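Local coordinates for protein prophenoloxidase b (PDB 3WKY) that is the precursor of a crustacean haemolymph phenoloxidase, a type 3 copper protein that probably oxidises phenols once activated, at residues I489-L503 / D531-I545. Residues are numbered along the deposited sequence; the frame is centred on the assembly and turned at random.
Sequences ITVNNPTSDFKRMKL and DVFETDPIAPGIAYI. With NAG (2-acetamido-2-deoxy-beta-D-glucopyranose), chain E.
The ring of Phe498 lies with one face over the backbone of Ala539: CA of Ala539 sits 3.9 Å from the ring centroid, 28° off its normal, a CH-pi contact. CD of Pro540 is on that face too, offset toward the rim. The amide of Asn493 joins the two loops. With CG anti to the backbone N (chi1 175°), its ND2 donates to Ile538 O across the contact at 3.0 Å, nearly in its own amide plane, and to Asp497 O within its own loop. OD1 accepts from both N and OG1 of Thr495, the former bond making an Asx turn. Ile538 O also receives Lys499 N, from the opposite face of its carbonyl plane. A leucine in place of Asn493 would probably leave Ile538 O with one donor fewer and Thr495 without the acceptor that holds the turn. Each segment passes from one sheet of the Ig-like domain to the other: 489-493 pairs antiparallel with 541-545, their strand directions 152° apart, while 501-503 pairs antiparallel with 531-534 in the second sheet, consistent with a beta-sandwich whose layers are bridged by these loops. Between the layers, Met501 and Ile545 reach toward each other tip to tip, CE of Met501 3.9 Å from CD1 of Ile545, and that same CD1 meets CG2 of Val491 at 3.8 Å. CD1 of Leu503 also crosses to CG2 of Ile545, at 4.0 Å. Within the second sheet, Leu503 lies alongside Phe533, pointing the same way, with CD1 of Leu503 3.6 Å from CZ of Phe533. At the loop's outer side, Lys499 NZ donates to O5 of an N-acetylglucosamine at 2.8 Å.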
# COMPACT_ATOMS: atom_id res chain seq x y z
N ILE A 489 25.28 -38.61 -37.38
CA ILE A 489 26.41 -38.40 -36.51
C ILE A 489 27.56 -39.26 -37.03
O ILE A 489 27.40 -40.46 -37.23
CB ILE A 489 26.11 -38.85 -35.06
CG1 ILE A 489 24.80 -38.22 -34.56
CG2 ILE A 489 27.28 -38.49 -34.14
CD1 ILE A 489 24.75 -36.70 -34.67
N THR A 490 28.71 -38.63 -37.26
CA THR A 490 29.91 -39.37 -37.65
C THR A 490 30.75 -39.58 -36.40
O THR A 490 31.09 -38.61 -35.71
CB THR A 490 30.72 -38.58 -38.68
OG1 THR A 490 29.90 -38.30 -39.83
CG2 THR A 490 31.95 -39.39 -39.14
N VAL A 491 31.06 -40.84 -36.09
CA VAL A 491 31.87 -41.14 -34.91
C VAL A 491 33.10 -41.98 -35.27
O VAL A 491 33.17 -42.55 -36.35
CB VAL A 491 31.07 -41.87 -33.83
CG1 VAL A 491 29.80 -41.08 -33.48
CG2 VAL A 491 30.71 -43.27 -34.27
N ASN A 492 34.05 -42.04 -34.35
CA ASN A 492 35.18 -42.94 -34.50
C ASN A 492 35.36 -43.81 -33.27
O ASN A 492 35.35 -43.32 -32.14
CB ASN A 492 36.49 -42.19 -34.77
CG ASN A 492 37.64 -43.13 -35.12
OD1 ASN A 492 37.54 -43.90 -36.08
ND2 ASN A 492 38.72 -43.09 -34.34
N ASN A 493 35.51 -45.11 -33.50
CA ASN A 493 35.90 -46.03 -32.44
C ASN A 493 37.38 -46.32 -32.65
O ASN A 493 37.74 -47.04 -33.58
CB ASN A 493 35.08 -47.32 -32.55
CG ASN A 493 35.52 -48.38 -31.55
OD1 ASN A 493 36.43 -48.18 -30.76
ND2 ASN A 493 34.84 -49.52 -31.59
N PRO A 494 38.23 -45.74 -31.80
CA PRO A 494 39.68 -45.90 -31.94
C PRO A 494 40.19 -47.15 -31.23
O PRO A 494 41.39 -47.41 -31.27
CB PRO A 494 40.23 -44.66 -31.24
CG PRO A 494 39.22 -44.38 -30.14
CD PRO A 494 37.88 -44.74 -30.76
N THR A 495 39.31 -47.91 -30.60
CA THR A 495 39.74 -49.09 -29.87
C THR A 495 39.83 -50.31 -30.79
O THR A 495 39.54 -50.22 -31.99
CB THR A 495 38.83 -49.41 -28.69
OG1 THR A 495 37.63 -50.02 -29.18
CG2 THR A 495 38.49 -48.12 -27.90
N SER A 496 40.19 -51.46 -30.22
CA SER A 496 40.40 -52.67 -31.01
C SER A 496 39.20 -53.62 -30.94
O SER A 496 39.23 -54.71 -31.51
CB SER A 496 41.67 -53.39 -30.57
OG SER A 496 41.54 -53.91 -29.26
N ASP A 497 38.14 -53.21 -30.25
CA ASP A 497 36.95 -54.05 -30.25
C ASP A 497 35.68 -53.26 -30.48
O ASP A 497 35.71 -52.03 -30.59
CB ASP A 497 36.85 -54.89 -28.97
CG ASP A 497 36.21 -56.25 -29.22
OD1 ASP A 497 35.50 -56.42 -30.23
OD2 ASP A 497 36.42 -57.16 -28.39
N PHE A 498 34.58 -53.98 -30.64
CA PHE A 498 33.29 -53.36 -30.87
C PHE A 498 32.88 -52.63 -29.60
O PHE A 498 33.16 -53.10 -28.50
CB PHE A 498 32.23 -54.40 -31.23
CG PHE A 498 32.27 -54.84 -32.66
CD1 PHE A 498 33.22 -55.75 -33.10
CD2 PHE A 498 31.36 -54.33 -33.58
CE1 PHE A 498 33.26 -56.15 -34.42
CE2 PHE A 498 31.40 -54.73 -34.90
CZ PHE A 498 32.35 -55.64 -35.33
N LYS A 499 32.23 -51.48 -29.76
CA LYS A 499 31.82 -50.70 -28.59
C LYS A 499 30.34 -50.34 -28.71
O LYS A 499 29.88 -49.98 -29.79
CB LYS A 499 32.65 -49.42 -28.49
CG LYS A 499 34.12 -49.61 -28.16
CD LYS A 499 34.31 -50.09 -26.73
CE LYS A 499 35.79 -50.18 -26.38
NZ LYS A 499 36.00 -50.77 -25.03
N ARG A 500 29.62 -50.47 -27.61
CA ARG A 500 28.23 -50.03 -27.55
C ARG A 500 28.23 -48.58 -27.08
O ARG A 500 29.05 -48.20 -26.23
CB ARG A 500 27.43 -50.85 -26.54
CG ARG A 500 27.32 -52.33 -26.83
CD ARG A 500 26.37 -53.01 -25.84
NE ARG A 500 26.64 -52.62 -24.46
CZ ARG A 500 27.67 -53.07 -23.73
NH1 ARG A 500 28.53 -53.93 -24.27
NH2 ARG A 500 27.84 -52.67 -22.48
N MET A 501 27.33 -47.78 -27.61
CA MET A 501 27.19 -46.43 -27.09
C MET A 501 25.75 -45.95 -27.09
O MET A 501 24.90 -46.48 -27.82
CB MET A 501 28.07 -45.48 -27.88
CG MET A 501 27.66 -45.36 -29.30
SD MET A 501 27.32 -43.64 -29.62
CE MET A 501 28.21 -43.47 -31.15
N LYS A 502 25.49 -44.95 -26.25
CA LYS A 502 24.21 -44.26 -26.25
C LYS A 502 24.46 -42.83 -26.74
O LYS A 502 25.33 -42.13 -26.22
CB LYS A 502 23.59 -44.28 -24.86
CG LYS A 502 22.44 -43.29 -24.67
CD LYS A 502 21.54 -43.70 -23.51
CE LYS A 502 20.48 -44.69 -23.98
NZ LYS A 502 19.60 -45.15 -22.87
N LEU A 503 23.73 -42.41 -27.77
CA LEU A 503 23.82 -41.04 -28.25
C LEU A 503 22.80 -40.21 -27.47
O LEU A 503 21.67 -40.65 -27.26
CB LEU A 503 23.53 -40.97 -29.74
CG LEU A 503 24.71 -41.40 -30.62
CD1 LEU A 503 24.29 -41.52 -32.07
CD2 LEU A 503 25.84 -40.38 -30.47
N ASP A 531 16.81 -36.58 -28.84
CA ASP A 531 16.93 -38.01 -29.10
C ASP A 531 17.99 -38.61 -28.18
O ASP A 531 19.13 -38.14 -28.15
CB ASP A 531 17.32 -38.24 -30.57
CG ASP A 531 16.85 -39.59 -31.12
OD1 ASP A 531 16.16 -40.35 -30.41
OD2 ASP A 531 17.16 -39.88 -32.30
N VAL A 532 17.60 -39.62 -27.42
CA VAL A 532 18.52 -40.33 -26.53
C VAL A 532 18.26 -41.81 -26.74
O VAL A 532 17.16 -42.28 -26.46
CB VAL A 532 18.29 -39.96 -25.04
CG1 VAL A 532 19.06 -40.90 -24.12
CG2 VAL A 532 18.68 -38.50 -24.78
N PHE A 533 19.25 -42.54 -27.26
CA PHE A 533 19.00 -43.92 -27.65
C PHE A 533 20.31 -44.71 -27.75
O PHE A 533 21.38 -44.12 -27.93
CB PHE A 533 18.31 -43.94 -29.02
CG PHE A 533 19.19 -43.50 -30.14
CD1 PHE A 533 19.36 -42.14 -30.41
CD2 PHE A 533 19.87 -44.43 -30.92
CE1 PHE A 533 20.19 -41.72 -31.44
CE2 PHE A 533 20.70 -44.01 -31.94
CZ PHE A 533 20.86 -42.66 -32.20
N GLU A 534 20.23 -46.04 -27.63
CA GLU A 534 21.42 -46.87 -27.82
C GLU A 534 21.58 -47.28 -29.28
O GLU A 534 20.61 -47.59 -29.97
CB GLU A 534 21.40 -48.12 -26.92
CG GLU A 534 22.69 -48.95 -27.04
CD GLU A 534 22.75 -50.11 -26.07
OE1 GLU A 534 21.99 -50.12 -25.08
OE2 GLU A 534 23.58 -51.03 -26.29
N THR A 535 22.82 -47.27 -29.76
CA THR A 535 23.12 -47.65 -31.13
C THR A 535 23.42 -49.14 -31.21
O THR A 535 23.56 -49.82 -30.19
CB THR A 535 24.37 -46.93 -31.63
OG1 THR A 535 25.50 -47.38 -30.88
CG2 THR A 535 24.22 -45.42 -31.48
N ASP A 536 23.53 -49.65 -32.43
CA ASP A 536 24.15 -50.95 -32.65
C ASP A 536 25.60 -50.81 -32.21
O ASP A 536 26.15 -49.71 -32.22
CB ASP A 536 24.09 -51.34 -34.13
CG ASP A 536 22.67 -51.50 -34.64
OD1 ASP A 536 21.83 -52.03 -33.88
OD2 ASP A 536 22.41 -51.11 -35.79
N PRO A 537 26.23 -51.93 -31.81
CA PRO A 537 27.67 -51.91 -31.52
C PRO A 537 28.47 -51.25 -32.65
O PRO A 537 28.16 -51.47 -33.82
CB PRO A 537 28.03 -53.39 -31.42
CG PRO A 537 26.76 -54.03 -30.95
CD PRO A 537 25.64 -53.26 -31.59
N ILE A 538 29.46 -50.44 -32.29
CA ILE A 538 30.26 -49.72 -33.27
C ILE A 538 31.56 -50.48 -33.51
O ILE A 538 32.31 -50.74 -32.56
CB ILE A 538 30.60 -48.29 -32.76
CG1 ILE A 538 29.33 -47.54 -32.34
CG2 ILE A 538 31.34 -47.49 -33.81
CD1 ILE A 538 28.43 -47.20 -33.49
N ALA A 539 31.81 -50.86 -34.76
CA ALA A 539 33.05 -51.55 -35.12
C ALA A 539 34.22 -50.60 -34.98
O ALA A 539 34.06 -49.38 -35.12
CB ALA A 539 32.97 -52.07 -36.55
N PRO A 540 35.42 -51.15 -34.72
CA PRO A 540 36.62 -50.31 -34.77
C PRO A 540 36.63 -49.50 -36.06
O PRO A 540 36.25 -50.02 -37.11
CB PRO A 540 37.75 -51.34 -34.77
CG PRO A 540 37.20 -52.46 -33.94
CD PRO A 540 35.73 -52.53 -34.29
N GLY A 541 37.00 -48.22 -35.96
CA GLY A 541 36.96 -47.34 -37.11
C GLY A 541 35.78 -46.37 -37.11
O GLY A 541 35.07 -46.19 -36.11
N ILE A 542 35.56 -45.76 -38.27
CA ILE A 542 34.55 -44.72 -38.44
C ILE A 542 33.16 -45.29 -38.71
O ILE A 542 33.01 -46.27 -39.43
CB ILE A 542 34.98 -43.75 -39.57
CG1 ILE A 542 36.11 -42.85 -39.07
CG2 ILE A 542 33.81 -42.91 -40.06
CD1 ILE A 542 36.47 -41.73 -40.02
N ALA A 543 32.13 -44.68 -38.12
CA ALA A 543 30.76 -45.10 -38.37
C ALA A 543 29.86 -43.88 -38.55
O ALA A 543 30.14 -42.80 -38.02
CB ALA A 543 30.23 -45.98 -37.24
N TYR A 544 28.79 -44.07 -39.32
CA TYR A 544 27.79 -43.03 -39.53
C TYR A 544 26.49 -43.54 -38.94
O TYR A 544 26.05 -44.64 -39.26
CB TYR A 544 27.62 -42.74 -41.02
CG TYR A 544 28.92 -42.41 -41.72
CD1 TYR A 544 29.45 -41.13 -41.66
CD2 TYR A 544 29.63 -43.37 -42.44
CE1 TYR A 544 30.64 -40.81 -42.28
CE2 TYR A 544 30.82 -43.06 -43.07
CZ TYR A 544 31.32 -41.78 -42.99
OH TYR A 544 32.50 -41.45 -43.61
N ILE A 545 25.89 -42.74 -38.06
CA ILE A 545 24.63 -43.14 -37.45
C ILE A 545 23.58 -42.11 -37.84
O ILE A 545 23.74 -40.91 -37.58
CB ILE A 545 24.73 -43.23 -35.91
CG1 ILE A 545 25.76 -44.28 -35.50
CG2 ILE A 545 23.38 -43.58 -35.32
CD1 ILE A 545 27.00 -43.70 -34.89
C1 NAG E . 36.27 -47.90 -22.60
C2 NAG E . 36.11 -47.27 -21.21
C3 NAG E . 36.16 -48.23 -20.01
C4 NAG E . 35.88 -49.69 -20.35
C5 NAG E . 36.61 -50.05 -21.63
C6 NAG E . 36.48 -51.54 -21.94
C7 NAG E . 37.02 -44.99 -21.27
C8 NAG E . 38.15 -44.33 -22.01
N2 NAG E . 37.16 -46.29 -21.00
O3 NAG E . 35.21 -47.81 -19.05
O4 NAG E . 36.33 -50.53 -19.31
O5 NAG E . 36.02 -49.29 -22.66
O6 NAG E . 35.11 -51.89 -21.96
O7 NAG E . 36.04 -44.32 -20.94